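Local coordinates for protein GTPase HflX (Sulfolobus solfataricus P2, PDB 2QTH) that hydrolyses GTP with magnesium as cofactor and associates with the 50S ribosomal subunit, perhaps acting in protein synthesis or ribosome biogenesis, at residues I182-Y187 with A260-I265; G186-G191 with G235-I240. All coordinates share one frame; numbering follows the deposited sequence.

Contact 1: residues I182-Y187 with A260-I265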
ATOM      1  N   ILE A 182      -0.601 -17.493   1.144  1.00 31.29           N
ATOM      2  CA  ILE A 182      -1.820 -16.754   1.035  1.00 28.51           C
ATOM      3  C   ILE A 182      -1.488 -15.272   1.099  1.00 27.39           C
ATOM      4  O   ILE A 182      -1.025 -14.777   2.102  1.00 24.05           O
ATOM      5  CB  ILE A 182      -2.789 -16.968   2.213  1.00 30.66           C
ATOM      6  CG1 ILE A 182      -3.092 -18.470   2.533  1.00 34.14           C
ATOM      7  CG2 ILE A 182      -4.113 -16.229   1.927  1.00 31.52           C
ATOM      8  CD1 ILE A 182      -3.504 -19.264   1.385  1.00 37.57           C
ATOM      9  N   GLY A 183      -1.857 -14.577   0.039  1.00 26.85           N
ATOM     10  CA  GLY A 183      -1.625 -13.144  -0.070  1.00 27.36           C
ATOM     11  C   GLY A 183      -2.789 -12.299   0.339  1.00 25.96           C
ATOM     12  O   GLY A 183      -3.946 -12.616   0.018  1.00 25.78           O
ATOM     13  N   ILE A 184      -2.504 -11.183   1.040  1.00 23.79           N
ATOM     14  CA  ILE A 184      -3.600 -10.361   1.583  1.00 24.85           C
ATOM     15  C   ILE A 184      -3.651  -9.153   0.658  1.00 24.90           C
ATOM     16  O   ILE A 184      -2.608  -8.385   0.563  1.00 22.04           O
ATOM     17  CB  ILE A 184      -3.312  -9.855   3.058  1.00 25.90           C
ATOM     18  CG1 ILE A 184      -3.396 -10.984   4.127  1.00 28.61           C
ATOM     19  CG2 ILE A 184      -4.390  -8.857   3.491  1.00 24.27           C
ATOM     20  CD1 ILE A 184      -2.615 -12.140   3.831  1.00 42.23           C
ATOM     21  N   VAL A 185      -4.834  -8.940   0.022  1.00 24.02           N
ATOM     22  CA  VAL A 185      -4.998  -7.836  -0.900  1.00 25.32           C
ATOM     23  C   VAL A 185      -6.198  -7.028  -0.461  1.00 24.04           C
ATOM     24  O   VAL A 185      -6.944  -7.415   0.426  1.00 22.58           O
ATOM     25  CB  VAL A 185      -5.142  -8.320  -2.415  1.00 24.30           C
ATOM     26  CG1 VAL A 185      -3.917  -9.074  -2.804  1.00 25.54           C
ATOM     27  CG2 VAL A 185      -6.417  -9.250  -2.488  1.00 24.57           C
ATOM     28  N   GLY A 186      -6.380  -5.869  -1.097  1.00 24.28           N
ATOM     29  CA  GLY A 186      -7.469  -4.978  -0.707  1.00 23.18           C
ATOM     30  C   GLY A 186      -7.033  -3.521  -0.764  1.00 23.67           C
ATOM     31  O   GLY A 186      -5.813  -3.239  -0.748  1.00 25.84           O
ATOM     32  N   TYR A 187      -8.005  -2.617  -0.781  1.00 24.58           N
ATOM     33  CA  TYR A 187      -7.707  -1.158  -0.838  1.00 25.50           C
ATOM     34  C   TYR A 187      -7.086  -0.656   0.426  1.00 26.56           C
ATOM     35  O   TYR A 187      -7.239  -1.247   1.464  1.00 23.72           O
ATOM     36  CB  TYR A 187      -8.970  -0.370  -1.035  1.00 25.56           C
ATOM     37  CG  TYR A 187      -9.189  -0.170  -2.542  1.00 28.31           C
ATOM     38  CD1 TYR A 187      -9.986  -1.080  -3.270  1.00 25.67           C
ATOM     39  CD2 TYR A 187      -8.604   0.899  -3.202  1.00 30.65           C
ATOM     40  CE1 TYR A 187     -10.199  -0.933  -4.634  1.00 28.29           C
ATOM     41  CE2 TYR A 187      -8.755   1.024  -4.599  1.00 31.17           C
ATOM     42  CZ  TYR A 187      -9.582   0.146  -5.258  1.00 30.63           C
ATOM     43  OH  TYR A 187      -9.745   0.306  -6.582  1.00 31.70           O
ATOM     44  N   ALA A 260      -3.205 -18.616  -2.935  1.00 27.87           N
ATOM     45  CA  ALA A 260      -4.576 -18.174  -2.678  1.00 25.00           C
ATOM     46  C   ALA A 260      -4.493 -16.728  -2.170  1.00 25.07           C
ATOM     47  O   ALA A 260      -3.398 -16.249  -1.808  1.00 25.07           O
ATOM     48  CB  ALA A 260      -5.285 -19.086  -1.652  1.00 26.39           C
ATOM     49  N   LEU A 261      -5.622 -16.048  -2.130  1.00 23.95           N
ATOM     50  CA  LEU A 261      -5.653 -14.638  -1.675  1.00 25.47           C
ATOM     51  C   LEU A 261      -6.754 -14.424  -0.651  1.00 26.50           C
ATOM     52  O   LEU A 261      -7.822 -15.046  -0.698  1.00 26.51           O
ATOM     53  CB  LEU A 261      -5.890 -13.666  -2.868  1.00 24.77           C
ATOM     54  CG  LEU A 261      -4.877 -13.670  -4.027  1.00 26.48           C
ATOM     55  CD1 LEU A 261      -5.302 -12.702  -5.137  1.00 28.65           C
ATOM     56  CD2 LEU A 261      -3.463 -13.403  -3.550  1.00 26.70           C
ATOM     57  N   ILE A 262      -6.498 -13.509   0.273  1.00 24.81           N
ATOM     58  CA  ILE A 262      -7.539 -12.996   1.157  1.00 24.35           C
ATOM     59  C   ILE A 262      -7.811 -11.591   0.659  1.00 25.29           C
ATOM     60  O   ILE A 262      -6.884 -10.780   0.654  1.00 24.69           O
ATOM     61  CB  ILE A 262      -7.032 -12.915   2.637  1.00 25.36           C
ATOM     62  CG1 ILE A 262      -6.809 -14.397   3.184  1.00 22.35           C
ATOM     63  CG2 ILE A 262      -8.047 -12.004   3.548  1.00 24.60           C
ATOM     64  CD1 ILE A 262      -5.955 -14.567   4.569  1.00 24.48           C
ATOM     65  N   LEU A 263      -9.073 -11.300   0.300  1.00 24.08           N
ATOM     66  CA  LEU A 263      -9.449  -9.951  -0.135  1.00 24.37           C
ATOM     67  C   LEU A 263     -10.217  -9.237   0.933  1.00 22.46           C
ATOM     68  O   LEU A 263     -11.306  -9.705   1.416  1.00 22.59           O
ATOM     69  CB  LEU A 263     -10.360 -10.039  -1.366  1.00 26.12           C
ATOM     70  CG  LEU A 263     -10.990  -8.732  -1.823  1.00 25.55           C
ATOM     71  CD1 LEU A 263      -9.960  -7.709  -2.247  1.00 24.60           C
ATOM     72  CD2 LEU A 263     -12.038  -9.013  -3.097  1.00 25.05           C
ATOM     73  N   VAL A 264      -9.645  -8.127   1.352  1.00 21.79           N
ATOM     74  CA  VAL A 264     -10.162  -7.422   2.520  1.00 22.61           C
ATOM     75  C   VAL A 264     -11.003  -6.296   2.013  1.00 23.82           C
ATOM     76  O   VAL A 264     -10.554  -5.582   1.082  1.00 25.54           O
ATOM     77  CB  VAL A 264      -9.083  -6.892   3.552  1.00 22.82           C
ATOM     78  CG1 VAL A 264      -9.816  -6.548   4.868  1.00 27.48           C
ATOM     79  CG2 VAL A 264      -8.005  -7.984   3.897  1.00 21.73           C
ATOM     80  N   ILE A 265     -12.171  -6.109   2.617  1.00 24.34           N
ATOM     81  CA  ILE A 265     -13.190  -5.098   2.173  1.00 27.59           C
ATOM     82  C   ILE A 265     -13.725  -4.412   3.393  1.00 27.98           C
ATOM     83  O   ILE A 265     -14.085  -5.092   4.390  1.00 27.22           O
ATOM     84  CB  ILE A 265     -14.409  -5.718   1.436  1.00 28.10           C
ATOM     85  CG1 ILE A 265     -13.927  -6.620   0.280  1.00 32.51           C
ATOM     86  CG2 ILE A 265     -15.363  -4.568   0.852  1.00 29.97           C
ATOM     87  CD1 ILE A 265     -13.258  -5.822  -0.911  1.00 32.99           C
TER
HETATM   88  O   HOH W   1     -10.782  -3.687  -0.628  1.00 33.47           O
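The carbonyl of Gly183 takes the shortest direct bond between the two strands, from Ile262 N to Gly183 O at 2.7 Å, and the same oxygen receives a CA-H contact from Leu261. Ile262 returns the link through its own carbonyl: Val185 N reaches Ile262 O at 2.8 Å, almost straight at 173°. Gly183 N on Ala260 O and Val264 N on Val185 O complete the parallel pairing. On one face, Ile182 CG2 presses on Ile262 CG1 at 3.5 Å, the two side chains crossing at about a right angle, while Ile182 CD1 covers Ala260 CB. Ile184 CG2 meets Val264 CG2 at 3.7 Å, and helix 192-200 covers this face through Leu195. On the other face, Leu263 has CG anti to its backbone N (chi1 172°), which brings CD1 to within 3.9 Å of Val185 CG2. Gly183 leaves space there for Leu261 CD2, 3.9 Å from Gly183 CA. Beyond the direct bonds, a water accepts from Tyr187 N and donates to Val264 O at 2.6 Å. The neighbouring parallel strands 181-186 and 260-266 form the centre of the G-domain sheet, the first of them running into the P-loop of this P-loop GTPase.

Contact 2: residues G186-G191 with G235-I240; sequences GYTNSG and GFIRGI. With GDP (guanosine-5'-diphosphate), chain H.
The P-loop, between strand 181-186 and helix 192-200, meets the loop after strand 226-232, which probably also takes part in GTP binding through Gly235. They join through a single backbone bridge and an aromatic contact centred on Tyr187. Phe236 N donates to Gly186 O in a bent bond (139°), and Thr188 N donates to Phe236 O at 3.1 Å. Phe236 CB sits over the centre of the Tyr187 ring, 3.5 Å from its centroid, and the Phe236 ring turns its edge to the same tyrosine in a T-shaped pair with planes at 63°. The Phe236 ring also has Gly186 N over one face. Arg238, extended from CG to NE, brings its guanidinium obliquely across Tyr187, with Tyr187 CD2 over the guanidinium face and the two planes 32° apart. Tyr187 OH hydrogen-bonds Ser280 OG of helix 271-288. With an alanine here, Phe236 CB and the guanidinium face would probably lose their aromatic partner, and Ser280 its hydroxyl partner. Glu15 of helix 13-22 forms a salt bridge with Arg238. A type II turn from Tyr187 to Ser190, held by Ser190 OG on Tyr187 O at 2.8 Å, leads to the beta-phosphate, where Asn189 N donates to GDP O1B at 2.8 Å. At the guanidinium edge, Arg238 NH1 donates to Thr188 O at 3.0 Å, and a water bonded to Arg238 NH2 donates to that same oxygen.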
ATOM      1  N   GLY A 186      -6.380  -5.869  -1.097  1.00 24.28           N
ATOM      2  CA  GLY A 186      -7.469  -4.978  -0.707  1.00 23.18           C
ATOM      3  C   GLY A 186      -7.033  -3.521  -0.764  1.00 23.67           C
ATOM      4  O   GLY A 186      -5.813  -3.239  -0.748  1.00 25.84           O
ATOM      5  N   TYR A 187      -8.005  -2.617  -0.781  1.00 24.58           N
ATOM      6  CA  TYR A 187      -7.707  -1.158  -0.838  1.00 25.50           C
ATOM      7  C   TYR A 187      -7.086  -0.656   0.426  1.00 26.56           C
ATOM      8  O   TYR A 187      -7.239  -1.247   1.464  1.00 23.72           O
ATOM      9  CB  TYR A 187      -8.970  -0.370  -1.035  1.00 25.56           C
ATOM     10  CG  TYR A 187      -9.189  -0.170  -2.542  1.00 28.31           C
ATOM     11  CD1 TYR A 187      -9.986  -1.080  -3.270  1.00 25.67           C
ATOM     12  CD2 TYR A 187      -8.604   0.899  -3.202  1.00 30.65           C
ATOM     13  CE1 TYR A 187     -10.199  -0.933  -4.634  1.00 28.29           C
ATOM     14  CE2 TYR A 187      -8.755   1.024  -4.599  1.00 31.17           C
ATOM     15  CZ  TYR A 187      -9.582   0.146  -5.258  1.00 30.63           C
ATOM     16  OH  TYR A 187      -9.745   0.306  -6.582  1.00 31.70           O
ATOM     17  N   THR A 188      -6.379   0.461   0.322  1.00 28.07           N
ATOM     18  CA  THR A 188      -5.756   1.113   1.443  1.00 29.16           C
ATOM     19  C   THR A 188      -6.860   1.337   2.427  1.00 28.23           C
ATOM     20  O   THR A 188      -7.998   1.659   2.028  1.00 26.92           O
ATOM     21  CB  THR A 188      -5.245   2.558   0.985  1.00 28.31           C
ATOM     22  OG1 THR A 188      -4.442   2.364  -0.178  1.00 30.43           O
ATOM     23  CG2 THR A 188      -4.499   3.375   2.116  1.00 29.98           C
ATOM     24  N   ASN A 189      -6.507   1.183   3.714  1.00 28.88           N
ATOM     25  CA  ASN A 189      -7.413   1.461   4.829  1.00 30.32           C
ATOM     26  C   ASN A 189      -8.564   0.429   4.952  1.00 30.39           C
ATOM     27  O   ASN A 189      -9.602   0.694   5.547  1.00 31.11           O
ATOM     28  CB  ASN A 189      -7.993   2.886   4.687  1.00 33.05           C
ATOM     29  CG  ASN A 189      -8.200   3.547   6.027  1.00 37.89           C
ATOM     30  OD1 ASN A 189      -7.439   3.310   6.966  1.00 38.13           O
ATOM     31  ND2 ASN A 189      -9.267   4.336   6.141  1.00 43.72           N
ATOM     32  N   SER A 190      -8.398  -0.735   4.342  1.00 28.25           N
ATOM     33  CA  SER A 190      -9.431  -1.754   4.493  1.00 27.68           C
ATOM     34  C   SER A 190      -9.131  -2.629   5.732  1.00 27.80           C
ATOM     35  O   SER A 190     -10.028  -3.368   6.198  1.00 26.55           O
ATOM     36  CB  SER A 190      -9.531  -2.608   3.233  1.00 25.88           C
ATOM     37  OG  SER A 190      -8.347  -3.343   2.975  1.00 27.17           O
ATOM     38  N   GLY A 191      -7.887  -2.523   6.211  1.00 27.17           N
ATOM     39  CA  GLY A 191      -7.406  -3.253   7.375  1.00 28.14           C
ATOM     40  C   GLY A 191      -6.573  -4.449   6.993  1.00 27.99           C
ATOM     41  O   GLY A 191      -6.381  -5.378   7.785  1.00 28.59           O
ATOM     42  N   GLY A 235      -1.249  -2.714  -1.286  1.00 25.77           N
ATOM     43  CA  GLY A 235      -2.688  -2.509  -1.432  1.00 29.43           C
ATOM     44  C   GLY A 235      -3.084  -2.088  -2.841  1.00 31.72           C
ATOM     45  O   GLY A 235      -2.220  -1.648  -3.596  1.00 33.85           O
ATOM     46  N   PHE A 236      -4.386  -2.194  -3.189  1.00 29.64           N
ATOM     47  CA  PHE A 236      -4.947  -1.350  -4.218  1.00 28.99           C
ATOM     48  C   PHE A 236      -4.918   0.111  -3.703  1.00 29.24           C
ATOM     49  O   PHE A 236      -5.355   0.421  -2.621  1.00 28.87           O
ATOM     50  CB  PHE A 236      -6.380  -1.734  -4.504  1.00 26.23           C
ATOM     51  CG  PHE A 236      -6.575  -3.206  -4.722  1.00 26.18           C
ATOM     52  CD1 PHE A 236      -5.726  -3.919  -5.527  1.00 26.85           C
ATOM     53  CD2 PHE A 236      -7.657  -3.846  -4.147  1.00 33.32           C
ATOM     54  CE1 PHE A 236      -5.974  -5.316  -5.808  1.00 31.57           C
ATOM     55  CE2 PHE A 236      -7.925  -5.229  -4.363  1.00 27.17           C
ATOM     56  CZ  PHE A 236      -7.059  -5.965  -5.198  1.00 28.35           C
ATOM     57  N   ILE A 237      -4.456   1.010  -4.552  1.00 29.41           N
ATOM     58  CA  ILE A 237      -4.245   2.379  -4.119  1.00 30.12           C
ATOM     59  C   ILE A 237      -5.101   3.276  -5.034  1.00 30.38           C
ATOM     60  O   ILE A 237      -5.170   3.042  -6.234  1.00 28.22           O
ATOM     61  CB  ILE A 237      -2.765   2.715  -4.251  1.00 30.36           C
ATOM     62  CG1 ILE A 237      -1.938   1.887  -3.230  1.00 31.98           C
ATOM     63  CG2 ILE A 237      -2.529   4.161  -3.967  1.00 30.85           C
ATOM     64  CD1 ILE A 237      -0.544   1.743  -3.735  1.00 34.72           C
ATOM     65  N   ARG A 238      -5.777   4.224  -4.405  1.00 31.31           N
ATOM     66  CA  ARG A 238      -6.572   5.215  -5.093  1.00 32.96           C
ATOM     67  C   ARG A 238      -5.695   6.359  -5.683  1.00 33.34           C
ATOM     68  O   ARG A 238      -4.704   6.758  -5.112  1.00 30.63           O
ATOM     69  CB  ARG A 238      -7.594   5.751  -4.115  1.00 33.36           C
ATOM     70  CG  ARG A 238      -8.484   4.607  -3.492  1.00 35.83           C
ATOM     71  CD  ARG A 238      -9.378   5.091  -2.361  1.00 35.21           C
ATOM     72  NE  ARG A 238     -10.318   4.031  -1.934  1.00 35.90           N
ATOM     73  CZ  ARG A 238     -10.111   3.262  -0.869  1.00 35.54           C
ATOM     74  NH1 ARG A 238      -8.967   3.395  -0.163  1.00 30.54           N
ATOM     75  NH2 ARG A 238     -10.991   2.341  -0.551  1.00 33.62           N
ATOM     76  N   GLY A 239      -6.025   6.869  -6.860  1.00 33.39           N
ATOM     77  CA  GLY A 239      -5.349   8.116  -7.257  1.00 32.56           C
ATOM     78  C   GLY A 239      -3.842   7.956  -7.464  1.00 32.28           C
ATOM     79  O   GLY A 239      -3.067   8.802  -7.030  1.00 32.85           O
ATOM     80  N   ILE A 240      -3.425   6.895  -8.134  1.00 30.76           N
ATOM     81  CA  ILE A 240      -1.976   6.688  -8.359  1.00 31.69           C
ATOM     82  C   ILE A 240      -1.498   7.639  -9.479  1.00 30.81           C
ATOM     83  O   ILE A 240      -2.000   7.562 -10.587  1.00 28.32           O
ATOM     84  CB  ILE A 240      -1.712   5.302  -8.802  1.00 32.29           C
ATOM     85  CG1 ILE A 240      -2.315   4.339  -7.790  1.00 35.00           C
ATOM     86  CG2 ILE A 240      -0.187   4.990  -8.876  1.00 33.41           C
ATOM     87  CD1 ILE A 240      -2.202   2.886  -8.256  1.00 35.34           C
TER
HETATM   88  PB  GDP H 500      -4.589  -1.119   5.410  1.00 30.55           P
HETATM   89  O1B GDP H 500      -4.110   0.210   4.824  1.00 32.16           O
HETATM   90  O2B GDP H 500      -5.399  -1.849   4.357  1.00 26.81           O
HETATM   91  O3B GDP H 500      -3.401  -1.939   5.717  1.00 34.87           O
HETATM   92  O3A GDP H 500      -5.440  -1.010   6.729  1.00 39.97           O
HETATM   93  PA  GDP H 500      -4.826  -1.221   8.297  1.00 48.62           P
HETATM   94  O1A GDP H 500      -4.816  -2.508   8.994  1.00 41.32           O
HETATM   95  O2A GDP H 500      -3.495  -0.497   8.399  1.00 53.89           O
HETATM   96  O5' GDP H 500      -6.097  -0.495   8.970  1.00 52.23           O
HETATM   97  C5' GDP H 500      -6.621   0.716   8.427  1.00 52.38           C
HETATM   98  C4' GDP H 500      -7.069   1.546   9.628  1.00 55.41           C
HETATM   99  O4' GDP H 500      -8.303   0.963  10.061  1.00 58.71           O
HETATM  100  C3' GDP H 500      -6.143   1.473  10.830  1.00 53.49           C
HETATM  101  O3' GDP H 500      -6.462   2.620  11.619  1.00 53.70           O
HETATM  102  C2' GDP H 500      -6.628   0.250  11.569  1.00 55.36           C
HETATM  103  O2' GDP H 500      -6.452   0.381  12.978  1.00 56.16           O
HETATM  104  C1' GDP H 500      -8.129   0.235  11.281  1.00 55.79           C
HETATM  105  N9  GDP H 500      -8.722  -1.131  11.255  1.00 55.73           N
HETATM  106  C8  GDP H 500      -8.246  -2.290  10.720  1.00 55.19           C
HETATM  107  N7  GDP H 500      -9.098  -3.364  10.913  1.00 53.58           N
HETATM  108  C5  GDP H 500     -10.160  -2.854  11.622  1.00 56.62           C
HETATM  109  C6  GDP H 500     -11.431  -3.365  12.200  1.00 53.76           C
HETATM  110  O6  GDP H 500     -11.712  -4.547  12.069  1.00 53.77           O
HETATM  111  N1  GDP H 500     -12.292  -2.532  12.841  1.00 55.24           N
HETATM  112  C2  GDP H 500     -12.008  -1.238  13.008  1.00 56.16           C
HETATM  113  N2  GDP H 500     -12.917  -0.491  13.696  1.00 56.62           N
HETATM  114  N3  GDP H 500     -10.849  -0.661  12.510  1.00 56.97           N
HETATM  115  C4  GDP H 500      -9.911  -1.401  11.839  1.00 56.62           C
HETATM  116  O   HOH W   2      -4.904   4.551  -1.598  1.00 32.39           O
HETATM  117  O   HOH W   3     -10.765   0.651   1.788  1.00 35.33           O

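Contacts 1 and 2 share Gly186 and Tyr187, where the strand paired in contact 1 becomes the P-loop of contact 2; their centres lie about 11 Å apart. Side chains join them directly. Leu263 CD1 of contact 1 packs 3.8 Å from Phe236 CE2 of contact 2, and Val185 CB lies 4.1 Å from Phe236 CZ, tying the aromatic contact to the sheet. Nearer the nucleotide, Val264 CG1 is 3.5 Å from Ser190 O, and the Val264 side chain comes within about 6 Å of GDP. The 186-191 segment of contact 2 binds the diphosphate through backbone amides, while contact 1 is buried in the sheet that leads into this loop; Lys192 and Thr193, next along the chain, also hydrogen-bond GDP.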